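Long-range contacts in serine proteinase inhibitor A (Sagittaria sagittifolia, PDB 3E8L), which probably inhibits trypsin and chymotrypsin at the same time through two separate reactive sites, and inhibits kallikrein weakly: residues 42-47 and 54-59; 63-68 and 89-94; 82-87 and 130-135; 141-146 and 156-161. The protein carries 2 engineered substitutions. One frame throughout, in Å; residues are numbered along the deposited sequence.

Interaction 1 (42-47 and 54-59). Engineered in segment 42-47: Arg47 (natural residue His).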
loop_
_atom_site.group_PDB
_atom_site.type_symbol
_atom_site.label_atom_id
_atom_site.label_comp_id
_atom_site.label_asym_id
_atom_site.label_seq_id
_atom_site.Cartn_x
_atom_site.Cartn_y
_atom_site.Cartn_z
ATOM N N GLY A 42 -1.570 -4.972 -22.760
ATOM C CA GLY A 42 -1.862 -4.415 -21.459
ATOM C C GLY A 42 -0.931 -4.959 -20.402
ATOM O O GLY A 42 -0.335 -6.014 -20.565
ATOM N N LEU A 43 -0.804 -4.222 -19.312
ATOM C CA LEU A 43 -0.073 -4.695 -18.168
ATOM C C LEU A 43 -0.761 -5.906 -17.536
ATOM O O LEU A 43 -1.992 -6.010 -17.514
ATOM C CB LEU A 43 0.088 -3.561 -17.173
ATOM C CG LEU A 43 1.438 -2.866 -17.194
ATOM C CD1 LEU A 43 2.010 -2.747 -18.589
ATOM C CD2 LEU A 43 1.284 -1.525 -16.552
ATOM N N SER A 44 0.054 -6.824 -17.029
ATOM C CA SER A 44 -0.422 -8.114 -16.551
ATOM C C SER A 44 0.593 -8.726 -15.570
ATOM O O SER A 44 1.557 -8.070 -15.191
ATOM C CB SER A 44 -0.677 -9.032 -17.751
ATOM O OG SER A 44 -1.341 -10.213 -17.351
ATOM N N THR A 45 0.375 -9.977 -15.175
ATOM C CA THR A 45 1.233 -10.639 -14.185
ATOM C C THR A 45 1.997 -11.844 -14.741
ATOM O O THR A 45 1.462 -12.612 -15.554
ATOM C CB THR A 45 0.416 -11.181 -13.006
ATOM O OG1 THR A 45 -0.625 -12.034 -13.512
ATOM C CG2 THR A 45 -0.170 -10.067 -12.180
ATOM N N LEU A 46 3.245 -11.990 -14.281
ATOM C CA LEU A 46 4.039 -13.218 -14.424
ATOM C C LEU A 46 4.336 -13.761 -13.043
ATOM O O LEU A 46 4.988 -13.082 -12.240
ATOM C CB LEU A 46 5.386 -12.945 -15.078
ATOM C CG LEU A 46 5.561 -12.778 -16.574
ATOM C CD1 LEU A 46 7.035 -12.489 -16.856
ATOM C CD2 LEU A 46 5.104 -14.046 -17.304
ATOM N N ARG A 47 3.899 -14.981 -12.758
ATOM C CA ARG A 47 4.200 -15.563 -11.458
ATOM C C ARG A 47 5.689 -15.438 -11.088
ATOM O O ARG A 47 6.578 -15.742 -11.882
ATOM C CB ARG A 47 3.724 -17.026 -11.359
ATOM C CG ARG A 47 2.206 -17.160 -11.308
ATOM C CD ARG A 47 1.748 -18.476 -10.691
ATOM N NE ARG A 47 0.320 -18.710 -10.934
ATOM C CZ ARG A 47 -0.168 -19.504 -11.893
ATOM N NH1 ARG A 47 -1.484 -19.640 -12.034
ATOM N NH2 ARG A 47 0.649 -20.168 -12.711
ATOM N N TYR A 54 5.380 -10.729 -11.186
ATOM C CA TYR A 54 6.018 -9.568 -11.817
ATOM C C TYR A 54 4.960 -8.838 -12.621
ATOM O O TYR A 54 4.181 -9.490 -13.332
ATOM C CB TYR A 54 7.142 -9.974 -12.762
ATOM C CG TYR A 54 8.321 -10.649 -12.110
ATOM C CD1 TYR A 54 9.334 -9.905 -11.547
ATOM C CD2 TYR A 54 8.430 -12.037 -12.087
ATOM C CE1 TYR A 54 10.430 -10.507 -10.969
ATOM C CE2 TYR A 54 9.525 -12.663 -11.502
ATOM C CZ TYR A 54 10.532 -11.881 -10.940
ATOM O OH TYR A 54 11.637 -12.464 -10.348
ATOM N N VAL A 55 4.927 -7.506 -12.495
ATOM C CA VAL A 55 4.198 -6.657 -13.432
ATOM C C VAL A 55 4.974 -6.593 -14.756
ATOM O O VAL A 55 6.117 -6.121 -14.813
ATOM C CB VAL A 55 3.983 -5.229 -12.889
ATOM C CG1 VAL A 55 3.095 -4.430 -13.846
ATOM C CG2 VAL A 55 3.368 -5.261 -11.516
ATOM N N TYR A 56 4.354 -7.096 -15.810
ATOM C CA TYR A 56 4.949 -7.080 -17.141
ATOM C C TYR A 56 3.912 -6.719 -18.206
ATOM O O TYR A 56 2.697 -6.761 -17.962
ATOM C CB TYR A 56 5.557 -8.448 -17.456
ATOM C CG TYR A 56 4.633 -9.422 -18.165
ATOM C CD1 TYR A 56 4.927 -9.870 -19.451
ATOM C CD2 TYR A 56 3.470 -9.899 -17.552
ATOM C CE1 TYR A 56 4.084 -10.757 -20.115
ATOM C CE2 TYR A 56 2.619 -10.783 -18.204
ATOM C CZ TYR A 56 2.930 -11.211 -19.481
ATOM O OH TYR A 56 2.091 -12.100 -20.130
ATOM N N GLU A 57 4.389 -6.383 -19.395
ATOM C CA GLU A 57 3.504 -6.049 -20.491
ATOM C C GLU A 57 3.104 -7.312 -21.256
ATOM O O GLU A 57 3.951 -7.995 -21.831
ATOM C CB GLU A 57 4.204 -5.075 -21.407
ATOM C CG GLU A 57 3.288 -4.374 -22.366
ATOM C CD GLU A 57 4.066 -3.569 -23.382
ATOM O OE1 GLU A 57 5.059 -2.934 -22.971
ATOM O OE2 GLU A 57 3.693 -3.583 -24.579
ATOM N N ALA A 58 1.818 -7.626 -21.266
ATOM C CA ALA A 58 1.328 -8.791 -21.972
ATOM C C ALA A 58 1.614 -8.630 -23.455
ATOM O O ALA A 58 1.699 -7.493 -23.934
ATOM C CB ALA A 58 -0.166 -8.949 -21.748
ATOM N N PRO A 59 1.768 -9.761 -24.186
ATOM C CA PRO A 59 1.870 -9.696 -25.646
ATOM C C PRO A 59 0.690 -8.967 -26.283
ATOM O O PRO A 59 -0.337 -8.731 -25.635
ATOM C CB PRO A 59 1.871 -11.176 -26.086
ATOM C CG PRO A 59 1.501 -11.982 -24.863
ATOM C CD PRO A 59 1.941 -11.143 -23.692
#

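Interaction 2 (63-68 and 89-94)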
loop_
_atom_site.group_PDB
_atom_site.type_symbol
_atom_site.label_atom_id
_atom_site.label_comp_id
_atom_site.label_asym_id
_atom_site.label_seq_id
_atom_site.Cartn_x
_atom_site.Cartn_y
_atom_site.Cartn_z
ATOM N N ARG A 63 -5.163 -9.425 -23.457
ATOM C CA ARG A 63 -5.866 -8.448 -22.671
ATOM C C ARG A 63 -4.989 -8.198 -21.468
ATOM O O ARG A 63 -4.336 -9.114 -20.968
ATOM C CB ARG A 63 -7.219 -8.994 -22.231
ATOM N N GLY A 64 -4.950 -6.956 -21.013
ATOM C CA GLY A 64 -4.247 -6.672 -19.792
ATOM C C GLY A 64 -5.186 -7.038 -18.665
ATOM O O GLY A 64 -6.340 -7.352 -18.885
ATOM N N LEU A 65 -4.686 -7.001 -17.451
ATOM C CA LEU A 65 -5.516 -7.193 -16.293
ATOM C C LEU A 65 -6.104 -5.890 -15.855
ATOM O O LEU A 65 -5.537 -4.856 -16.036
ATOM C CB LEU A 65 -4.770 -7.834 -15.155
ATOM C CG LEU A 65 -4.296 -9.262 -15.188
ATOM C CD1 LEU A 65 -3.284 -9.413 -14.138
ATOM C CD2 LEU A 65 -5.382 -10.212 -14.941
ATOM N N PRO A 66 -7.288 -5.964 -15.307
ATOM C CA PRO A 66 -7.978 -4.798 -14.760
ATOM C C PRO A 66 -7.300 -4.310 -13.491
ATOM O O PRO A 66 -6.899 -5.123 -12.670
ATOM C CB PRO A 66 -9.371 -5.342 -14.416
ATOM C CG PRO A 66 -9.486 -6.660 -15.068
ATOM C CD PRO A 66 -8.119 -7.182 -15.227
ATOM N N VAL A 67 -7.185 -2.995 -13.329
ATOM C CA VAL A 67 -6.566 -2.404 -12.154
ATOM C C VAL A 67 -7.526 -1.437 -11.474
ATOM O O VAL A 67 -8.154 -0.617 -12.123
ATOM C CB VAL A 67 -5.275 -1.627 -12.507
ATOM C CG1 VAL A 67 -4.495 -1.261 -11.237
ATOM C CG2 VAL A 67 -4.387 -2.408 -13.480
ATOM N N GLY A 68 -7.623 -1.528 -10.153
ATOM C CA GLY A 68 -8.373 -0.559 -9.350
ATOM C C GLY A 68 -7.397 0.393 -8.688
ATOM O O GLY A 68 -6.283 -0.003 -8.305
ATOM N N PHE A 89 -4.641 -5.137 -9.096
ATOM C CA PHE A 89 -5.237 -5.906 -10.148
ATOM C C PHE A 89 -6.554 -6.534 -9.706
ATOM O O PHE A 89 -6.698 -6.980 -8.569
ATOM C CB PHE A 89 -4.290 -7.015 -10.596
ATOM C CG PHE A 89 -3.160 -6.545 -11.477
ATOM C CD1 PHE A 89 -3.416 -5.827 -12.651
ATOM C CD2 PHE A 89 -1.850 -6.855 -11.153
ATOM C CE1 PHE A 89 -2.356 -5.403 -13.481
ATOM C CE2 PHE A 89 -0.790 -6.451 -11.966
ATOM C CZ PHE A 89 -1.035 -5.732 -13.133
ATOM N N SER A 90 -7.517 -6.566 -10.621
ATOM C CA SER A 90 -8.774 -7.253 -10.371
ATOM C C SER A 90 -8.633 -8.596 -11.039
ATOM O O SER A 90 -8.777 -8.722 -12.259
ATOM C CB SER A 90 -9.946 -6.474 -10.964
ATOM O OG SER A 90 -11.174 -7.034 -10.552
ATOM N N MET A 91 -8.288 -9.595 -10.238
ATOM C CA MET A 91 -7.948 -10.917 -10.767
ATOM C C MET A 91 -8.291 -11.970 -9.732
ATOM O O MET A 91 -8.242 -11.691 -8.536
ATOM C CB MET A 91 -6.468 -10.976 -11.136
ATOM C CG MET A 91 -5.512 -10.699 -9.964
ATOM S SD MET A 91 -3.770 -10.824 -10.386
ATOM C CE MET A 91 -3.686 -12.497 -11.061
ATOM N N PRO A 92 -8.668 -13.175 -10.180
ATOM C CA PRO A 92 -9.055 -14.190 -9.202
ATOM C C PRO A 92 -7.834 -14.534 -8.361
ATOM O O PRO A 92 -6.723 -14.608 -8.897
ATOM C CB PRO A 92 -9.473 -15.376 -10.069
ATOM C CG PRO A 92 -9.681 -14.825 -11.439
ATOM C CD PRO A 92 -8.721 -13.701 -11.554
ATOM N N VAL A 93 -8.031 -14.733 -7.059
ATOM C CA VAL A 93 -6.901 -14.924 -6.150
ATOM C C VAL A 93 -7.330 -15.714 -4.912
ATOM O O VAL A 93 -8.465 -15.590 -4.477
ATOM C CB VAL A 93 -6.326 -13.530 -5.799
ATOM C CG1 VAL A 93 -6.632 -13.141 -4.394
ATOM C CG2 VAL A 93 -4.859 -13.458 -6.112
ATOM N N PRO A 94 -6.444 -16.564 -4.355
ATOM C CA PRO A 94 -6.784 -17.169 -3.060
ATOM C C PRO A 94 -6.796 -16.081 -1.986
ATOM O O PRO A 94 -5.964 -15.170 -2.050
ATOM C CB PRO A 94 -5.638 -18.150 -2.820
ATOM C CG PRO A 94 -4.481 -17.586 -3.586
ATOM C CD PRO A 94 -5.082 -16.925 -4.795
#

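Interaction 3 (82-87 and 130-135). With SO4 (sulfate ion), chain I.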
loop_
_atom_site.group_PDB
_atom_site.type_symbol
_atom_site.label_atom_id
_atom_site.label_comp_id
_atom_site.label_asym_id
_atom_site.label_seq_id
_atom_site.Cartn_x
_atom_site.Cartn_y
_atom_site.Cartn_z
ATOM N N GLY A 82 0.115 13.744 -10.312
ATOM C CA GLY A 82 1.097 13.948 -9.258
ATOM C C GLY A 82 0.736 13.293 -7.939
ATOM O O GLY A 82 1.578 13.198 -7.031
ATOM N N SER A 83 -0.511 12.849 -7.809
ATOM C CA SER A 83 -0.953 12.263 -6.547
ATOM C C SER A 83 -0.569 10.803 -6.500
ATOM O O SER A 83 -0.125 10.227 -7.486
ATOM C CB SER A 83 -2.459 12.400 -6.364
ATOM O OG SER A 83 -2.773 13.661 -5.842
ATOM N N ARG A 84 -0.754 10.207 -5.341
ATOM C CA ARG A 84 -0.302 8.842 -5.117
ATOM C C ARG A 84 -1.437 7.883 -4.798
ATOM O O ARG A 84 -2.325 8.184 -3.999
ATOM C CB ARG A 84 0.798 8.814 -4.045
ATOM C CG ARG A 84 2.154 9.035 -4.664
ATOM C CD ARG A 84 2.491 10.514 -4.893
ATOM N NE ARG A 84 2.919 11.031 -3.616
ATOM C CZ ARG A 84 4.103 11.544 -3.357
ATOM N NH1 ARG A 84 5.004 11.702 -4.312
ATOM N NH2 ARG A 84 4.355 11.921 -2.119
ATOM N N TYR A 85 -1.392 6.732 -5.449
ATOM C CA TYR A 85 -2.440 5.740 -5.331
ATOM C C TYR A 85 -1.916 4.328 -5.242
ATOM O O TYR A 85 -0.850 4.003 -5.780
ATOM C CB TYR A 85 -3.389 5.859 -6.507
ATOM C CG TYR A 85 -3.923 7.245 -6.624
ATOM C CD1 TYR A 85 -4.904 7.705 -5.747
ATOM C CD2 TYR A 85 -3.431 8.111 -7.588
ATOM C CE1 TYR A 85 -5.393 9.003 -5.844
ATOM C CE2 TYR A 85 -3.902 9.404 -7.690
ATOM C CZ TYR A 85 -4.878 9.848 -6.820
ATOM O OH TYR A 85 -5.337 11.134 -6.943
ATOM N N LYS A 86 -2.687 3.498 -4.545
ATOM C CA LYS A 86 -2.491 2.056 -4.517
ATOM C C LYS A 86 -3.067 1.492 -5.818
ATOM O O LYS A 86 -4.207 1.811 -6.177
ATOM C CB LYS A 86 -3.228 1.508 -3.302
ATOM C CG LYS A 86 -3.193 -0.001 -3.079
ATOM C CD LYS A 86 -3.589 -0.240 -1.605
ATOM C CE LYS A 86 -4.272 -1.572 -1.372
ATOM N NZ LYS A 86 -5.123 -1.523 -0.148
ATOM N N PHE A 87 -2.270 0.696 -6.530
ATOM C CA PHE A 87 -2.703 0.005 -7.760
ATOM C C PHE A 87 -3.000 -1.451 -7.416
ATOM O O PHE A 87 -2.180 -2.104 -6.784
ATOM C CB PHE A 87 -1.591 0.048 -8.812
ATOM C CG PHE A 87 -1.457 1.373 -9.534
ATOM C CD1 PHE A 87 -1.792 2.581 -8.911
ATOM C CD2 PHE A 87 -0.955 1.407 -10.842
ATOM C CE1 PHE A 87 -1.644 3.798 -9.594
ATOM C CE2 PHE A 87 -0.802 2.608 -11.513
ATOM C CZ PHE A 87 -1.148 3.800 -10.901
ATOM N N TRP A 130 3.059 3.203 -3.615
ATOM C CA TRP A 130 2.170 4.275 -3.976
ATOM C C TRP A 130 2.612 4.754 -5.342
ATOM O O TRP A 130 3.752 5.179 -5.517
ATOM C CB TRP A 130 2.295 5.396 -2.949
ATOM C CG TRP A 130 1.723 5.077 -1.578
ATOM C CD1 TRP A 130 2.419 4.733 -0.440
ATOM C CD2 TRP A 130 0.332 5.088 -1.207
ATOM N NE1 TRP A 130 1.541 4.541 0.618
ATOM C CE2 TRP A 130 0.260 4.745 0.172
ATOM C CE3 TRP A 130 -0.859 5.353 -1.907
ATOM C CZ2 TRP A 130 -0.951 4.666 0.858
ATOM C CZ3 TRP A 130 -2.061 5.282 -1.219
ATOM C CH2 TRP A 130 -2.103 4.938 0.150
ATOM N N PHE A 131 1.719 4.675 -6.320
ATOM C CA PHE A 131 2.075 5.043 -7.673
ATOM C C PHE A 131 1.415 6.332 -8.134
ATOM O O PHE A 131 0.289 6.662 -7.750
ATOM C CB PHE A 131 1.831 3.875 -8.618
ATOM C CG PHE A 131 2.627 2.665 -8.251
ATOM C CD1 PHE A 131 3.799 2.353 -8.936
ATOM C CD2 PHE A 131 2.230 1.850 -7.196
ATOM C CE1 PHE A 131 4.558 1.229 -8.588
ATOM C CE2 PHE A 131 2.980 0.732 -6.847
ATOM C CZ PHE A 131 4.146 0.432 -7.543
ATOM N N GLU A 132 2.156 7.045 -8.969
ATOM C CA GLU A 132 1.882 8.411 -9.328
ATOM C C GLU A 132 1.798 8.423 -10.841
ATOM O O GLU A 132 2.662 7.843 -11.503
ATOM C CB GLU A 132 3.076 9.248 -8.854
ATOM C CG GLU A 132 2.977 10.752 -9.030
ATOM C CD GLU A 132 4.162 11.486 -8.419
ATOM O OE1 GLU A 132 4.624 11.086 -7.334
ATOM O OE2 GLU A 132 4.634 12.474 -9.010
ATOM N N ALA A 133 0.752 9.031 -11.395
ATOM C CA ALA A 133 0.717 9.285 -12.835
ATOM C C ALA A 133 1.302 10.668 -13.044
ATOM O O ALA A 133 0.871 11.645 -12.409
ATOM C CB ALA A 133 -0.697 9.227 -13.374
ATOM N N ARG A 134 2.299 10.754 -13.909
ATOM C CA ARG A 134 2.920 12.028 -14.223
ATOM C C ARG A 134 2.616 12.361 -15.671
ATOM O O ARG A 134 2.519 11.457 -16.513
ATOM C CB ARG A 134 4.433 11.958 -14.010
ATOM C CG ARG A 134 4.854 12.100 -12.579
ATOM C CD ARG A 134 6.359 12.079 -12.478
ATOM N NE ARG A 134 6.795 11.995 -11.085
ATOM C CZ ARG A 134 8.004 11.615 -10.694
ATOM N NH1 ARG A 134 8.924 11.272 -11.581
ATOM N NH2 ARG A 134 8.291 11.584 -9.404
ATOM N N SER A 135 2.486 13.653 -15.962
ATOM C CA SER A 135 2.126 14.099 -17.305
ATOM C C SER A 135 3.244 13.916 -18.333
ATOM O O SER A 135 4.433 13.812 -17.996
ATOM C CB SER A 135 1.669 15.552 -17.276
ATOM O OG SER A 135 2.775 16.391 -16.999
HETATM S S SO4 I . -5.346 2.254 1.132
HETATM O O1 SO4 I . -4.850 1.026 1.759
HETATM O O2 SO4 I . -6.719 2.065 0.670
HETATM O O3 SO4 I . -5.265 3.370 2.077
HETATM O O4 SO4 I . -4.530 2.574 -0.035
HETATM O O HOH W 1 -1.706 10.057 -9.960
#

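Interaction 4 (141-146 and 156-161)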
loop_
_atom_site.group_PDB
_atom_site.type_symbol
_atom_site.label_atom_id
_atom_site.label_comp_id
_atom_site.label_asym_id
_atom_site.label_seq_id
_atom_site.Cartn_x
_atom_site.Cartn_y
_atom_site.Cartn_z
ATOM N N VAL A 141 -1.534 10.386 -21.895
ATOM C CA VAL A 141 -0.369 9.509 -21.971
ATOM C C VAL A 141 0.539 9.875 -20.802
ATOM O O VAL A 141 0.894 11.053 -20.626
ATOM C CB VAL A 141 0.404 9.664 -23.322
ATOM C CG1 VAL A 141 1.560 8.703 -23.385
ATOM C CG2 VAL A 141 -0.492 9.414 -24.508
ATOM N N TYR A 142 0.917 8.881 -19.997
ATOM C CA TYR A 142 1.573 9.171 -18.731
ATOM C C TYR A 142 2.804 8.343 -18.449
ATOM O O TYR A 142 2.981 7.268 -19.000
ATOM C CB TYR A 142 0.579 9.021 -17.568
ATOM C CG TYR A 142 -0.688 9.823 -17.770
ATOM C CD1 TYR A 142 -0.750 11.174 -17.412
ATOM C CD2 TYR A 142 -1.822 9.231 -18.342
ATOM C CE1 TYR A 142 -1.906 11.916 -17.605
ATOM C CE2 TYR A 142 -2.979 9.962 -18.551
ATOM C CZ TYR A 142 -3.022 11.313 -18.178
ATOM O OH TYR A 142 -4.185 12.041 -18.381
ATOM N N LYS A 143 3.649 8.874 -17.574
ATOM C CA LYS A 143 4.751 8.133 -16.998
ATOM C C LYS A 143 4.330 7.744 -15.589
ATOM O O LYS A 143 3.735 8.565 -14.882
ATOM C CB LYS A 143 6.018 9.009 -16.970
ATOM C CG LYS A 143 6.882 8.867 -18.233
ATOM C CD LYS A 143 7.991 9.909 -18.336
ATOM C CE LYS A 143 7.629 11.029 -19.288
ATOM N NZ LYS A 143 8.796 11.480 -20.133
ATOM N N LEU A 144 4.611 6.505 -15.184
ATOM C CA LEU A 144 4.367 6.115 -13.804
ATOM C C LEU A 144 5.592 6.395 -12.931
ATOM O O LEU A 144 6.729 6.330 -13.397
ATOM C CB LEU A 144 3.969 4.640 -13.700
ATOM C CG LEU A 144 2.786 4.191 -14.559
ATOM C CD1 LEU A 144 2.612 2.659 -14.507
ATOM C CD2 LEU A 144 1.484 4.945 -14.202
ATOM N N ALA A 145 5.345 6.698 -11.659
ATOM C CA ALA A 145 6.402 6.842 -10.658
ATOM C C ALA A 145 6.018 6.067 -9.405
ATOM O O ALA A 145 4.842 5.881 -9.103
ATOM C CB ALA A 145 6.646 8.297 -10.342
ATOM N N ALA A 146 7.021 5.583 -8.694
ATOM C CA ALA A 146 6.804 4.658 -7.587
ATOM C C ALA A 146 7.263 5.321 -6.303
ATOM O O ALA A 146 8.405 5.747 -6.218
ATOM C CB ALA A 146 7.560 3.355 -7.826
ATOM N N CYS A 156 9.520 10.973 -6.389
ATOM C CA CYS A 156 9.640 9.534 -6.577
ATOM C C CYS A 156 10.409 9.158 -7.849
ATOM O O CYS A 156 10.394 9.919 -8.833
ATOM C CB CYS A 156 8.239 8.908 -6.583
ATOM S SG CYS A 156 7.358 9.383 -5.126
ATOM N N PRO A 157 11.088 7.988 -7.827
ATOM C CA PRO A 157 11.748 7.493 -9.038
ATOM C C PRO A 157 10.704 7.082 -10.053
ATOM O O PRO A 157 9.681 6.492 -9.699
ATOM C CB PRO A 157 12.510 6.245 -8.569
ATOM C CG PRO A 157 12.176 6.057 -7.147
ATOM C CD PRO A 157 11.181 7.041 -6.699
ATOM N N GLU A 158 10.976 7.399 -11.309
ATOM C CA GLU A 158 10.183 6.925 -12.430
ATOM C C GLU A 158 10.210 5.396 -12.590
ATOM O O GLU A 158 11.192 4.739 -12.221
ATOM C CB GLU A 158 10.755 7.557 -13.685
ATOM C CG GLU A 158 9.889 7.408 -14.905
ATOM C CD GLU A 158 10.198 8.483 -15.927
ATOM O OE1 GLU A 158 10.639 9.583 -15.499
ATOM O OE2 GLU A 158 10.009 8.217 -17.142
ATOM N N VAL A 159 9.126 4.848 -13.143
ATOM C CA VAL A 159 9.040 3.451 -13.556
ATOM C C VAL A 159 9.320 3.331 -15.050
ATOM O O VAL A 159 8.769 4.085 -15.862
ATOM C CB VAL A 159 7.662 2.897 -13.254
ATOM C CG1 VAL A 159 7.398 1.629 -14.040
ATOM C CG2 VAL A 159 7.505 2.652 -11.749
ATOM N N GLY A 160 10.193 2.394 -15.413
ATOM C CA GLY A 160 10.491 2.092 -16.817
ATOM C C GLY A 160 10.473 0.601 -17.127
ATOM O O GLY A 160 10.142 -0.218 -16.271
ATOM N N SER A 161 10.840 0.246 -18.351
ATOM C CA SER A 161 10.750 -1.142 -18.789
ATOM C C SER A 161 12.116 -1.833 -18.927
ATOM O O SER A 161 13.120 -1.188 -19.293
ATOM C CB SER A 161 10.015 -1.203 -20.125
ATOM O OG SER A 161 10.806 -0.606 -21.132
HETATM O O HOH W 2 6.310 4.840 -16.592
#

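Interaction 1 (42-47 and 54-59)
Tyr54 and Leu46 form a hydrogen-bonded antiparallel pair. Tyr54 N meets Leu46 O at 2.6 Å, in the carbonyl plane, and Tyr54 O takes Leu46 N in return. The Tyr54 ring has Arg47 O at its edge; Arg47 is an engineered residue. Tyr54 OH is hydrogen-bonded to Glu107. Val55 points to the other face of the sheet, as does Thr45, its non-hydrogen-bonded partner. Val55 CG1 is anti to the backbone N and lies 4.0 Å from Leu43 CG, the two side chains crossing obliquely.

Tyr56 pairs with Ser44 through two main-chain bonds. Ser44 N approaches Tyr56 O nearly along the C=O axis (2.8 Å), while Tyr56 N reaches Ser44 O from above the carbonyl plane. The unusual Tyr56 chi1 of 92° turns the ring across segment 42-47. Leu46 CG then sits over one ring face in a CH-pi contact, 3.8 Å from the centroid. Ser44 CB touches the ring at Tyr56 CE2 (3.8 Å). An alanine at Tyr56 would remove the ring and would probably cost Leu46 CG its CH-pi partner and loosen Ser44 CB.

Glu57 faces the same way as Val55, and its CA meets Leu43 CD1. Ala58 N bonds to Gly42 O at 2.8 Å, one step beyond the strand. Main-chain bonds thus set the register of this beta-trefoil hairpin; the Leu46-Tyr56 contact adds side-chain packing on one face.

Interaction 2 (63-68 and 89-94)
One hydrogen bond links the two backbones. Ser90 N donates a hydrogen bond to Pro66 O at 2.6 Å and 165°, coming from above the carbonyl plane. The same oxygen takes a CA-H...O contact from Phe89 CA (3.1 Å) and lies in plane at the edge of the Phe89 ring. Pro66 O therefore meets the other segment three times.

Beside this bond, Val67 and Phe89 form a non-hydrogen-bonded antiparallel pair. Here strand 67-70 lies next to strand 84-89, in a four-stranded antiparallel sheet of the beta-trefoil fold. Beyond Met91 the chain parts from segment 63-68 and enters strand 92-94, whose Pro92, Val93 and Pro94 pair with a strand of another protein chain.

The apolar contacts gather round Phe89. Leu65 CD1 lies over one face of the ring, 3.9 Å from its centroid, as a CH-pi contact. Leu65 CB is closer to the rim, 3.5 Å from Phe89 CD1. Val67 runs alongside the ring, pointing the same way, with Val67 CG2 3.6 Å from Phe89 CE1. At Phe89, a serine would take away the ring and would probably loosen the packing of Leu65 and Val67, and of Trp101, whose ring also meets Phe89. The second Leu65 branch turns to Met91, with Leu65 CD2 4.0 Å from Met91 CB. Pro66 CB packs on Ser90 CB at 3.7 Å.

Interaction 3 (82-87 and 130-135)
The Phe87 ring carries Phe131 CB over one face, 3.7 Å from its centroid, in a CH-pi contact. The Phe131 ring is oblique to it, with the planes 40° apart, and has Tyr85 O at its edge. The Trp130 ring passes alongside the backbone of Tyr85 and Lys86, with Tyr85 N at its edge. A sulfate, probably from the crystallisation liquor, touches Trp130 and takes a hydrogen bond from Lys86 NZ.

The Arg84 guanidinium has Glu132 OE1 in its plane, at the edge. Arg84 NH1 forms a salt bridge to this oxygen at 3.1 Å, nearly straight, but from above the carboxylate plane. Bends at chi2 and chi3 bring the guanidinium there. Arg134 NE makes a second salt bridge, to Glu132 OE2 at 3.0 Å. Arg84, Glu132 and Arg134 thus form a salt-bridge network, and the buried carboxylate between two arginines is likely to stay ionised. Arg84 NE also bonds to Glu150 O, and Arg134 NH2 to Cys156 O.

Two backbone bonds join Tyr85 and Phe131; the one from Phe131 N to Tyr85 O is 2.7 Å long. Gly82 N gives a further bond to Ala133 O (3.1 Å). Between these, a water bridges Ser83 O and Ala133 N. Glycine suits position 82, where a side chain would strike the preceding carbonyl. Strands 84-89 and 130-135 are the two middle strands of a four-stranded antiparallel sheet in the beta-trefoil fold.

Interaction 4 (141-146 and 156-161)
Two nearly straight backbone hydrogen bonds hold the segments together. Val159 N reaches Leu144 O at 2.8 Å, from above the carbonyl plane. Ala146 N reaches Pro157 O at 3.0 Å, nearly along the C=O axis. They flank a single bridge, Ala145 with Glu158, where the CA atoms are 4.2 Å apart. The strands then diverge, their directions 114° apart. A water links Leu144 N and Val159 O, accepting from the first and donating to the second.

Apolar side chains pack round these bonds. Val159 CB lies 4.1 Å from Leu144 CB. Val159 CG2, anti to the carbonyl carbon, meets Ala146 CB at 4.0 Å. Ala145 CB packs on Cys156 CB at a similar 4.1 Å. The opposite charges of Lys143 and Glu158 come near each other, but Lys143 NZ and Glu158 OE2 are too far apart for a salt bridge, and the place of that oxygen is not sure.

The next shell fixes Cys156. Its chi1 of -54° sets SG beside the backbone N, and SG forms a disulfide with Cys147, the residue that follows Ala146. Pro157 packs on an aromatic side chain of another protein chain.

In the beta-trefoil fold the contact joins strand 142-147, an outermost strand of the four-stranded sheet within this chain, to strand 159-164, which pairs with strand 167-172. Strand 142-147 pairs along its other edge with strand 130-135, through Lys143 and Ala145. Leu144 touches strand 179-183 at Val179. Ala146 and Val159 both rest on strand 167-172, at Ile172 and Leu170.

How the interactions relate
Interactions 2, 3 and 4 are mostly buried; interaction 1 is only partly so. Interaction 1 holds the hairpin of strands 43-49 and 52-57 mainly through its main chain. It touches interaction 2 through Leu43 O and Leu65 N, and through Thr45 packing on Phe89 and Leu65. Interactions 2, 3 and 4 all reach the same four-stranded sheet, the second and fourth at its outermost strands and the third at its middle pair. Val67 packs on Phe87 between interactions 2 and 3. Arg134 binds Cys156 O and Lys143 O between interactions 3 and 4. Interaction 1 is a backbone ladder, interaction 2 is largely apolar, interaction 3 adds a salt-bridge network, and interaction 4 has few backbone bonds and includes one half of a disulfide.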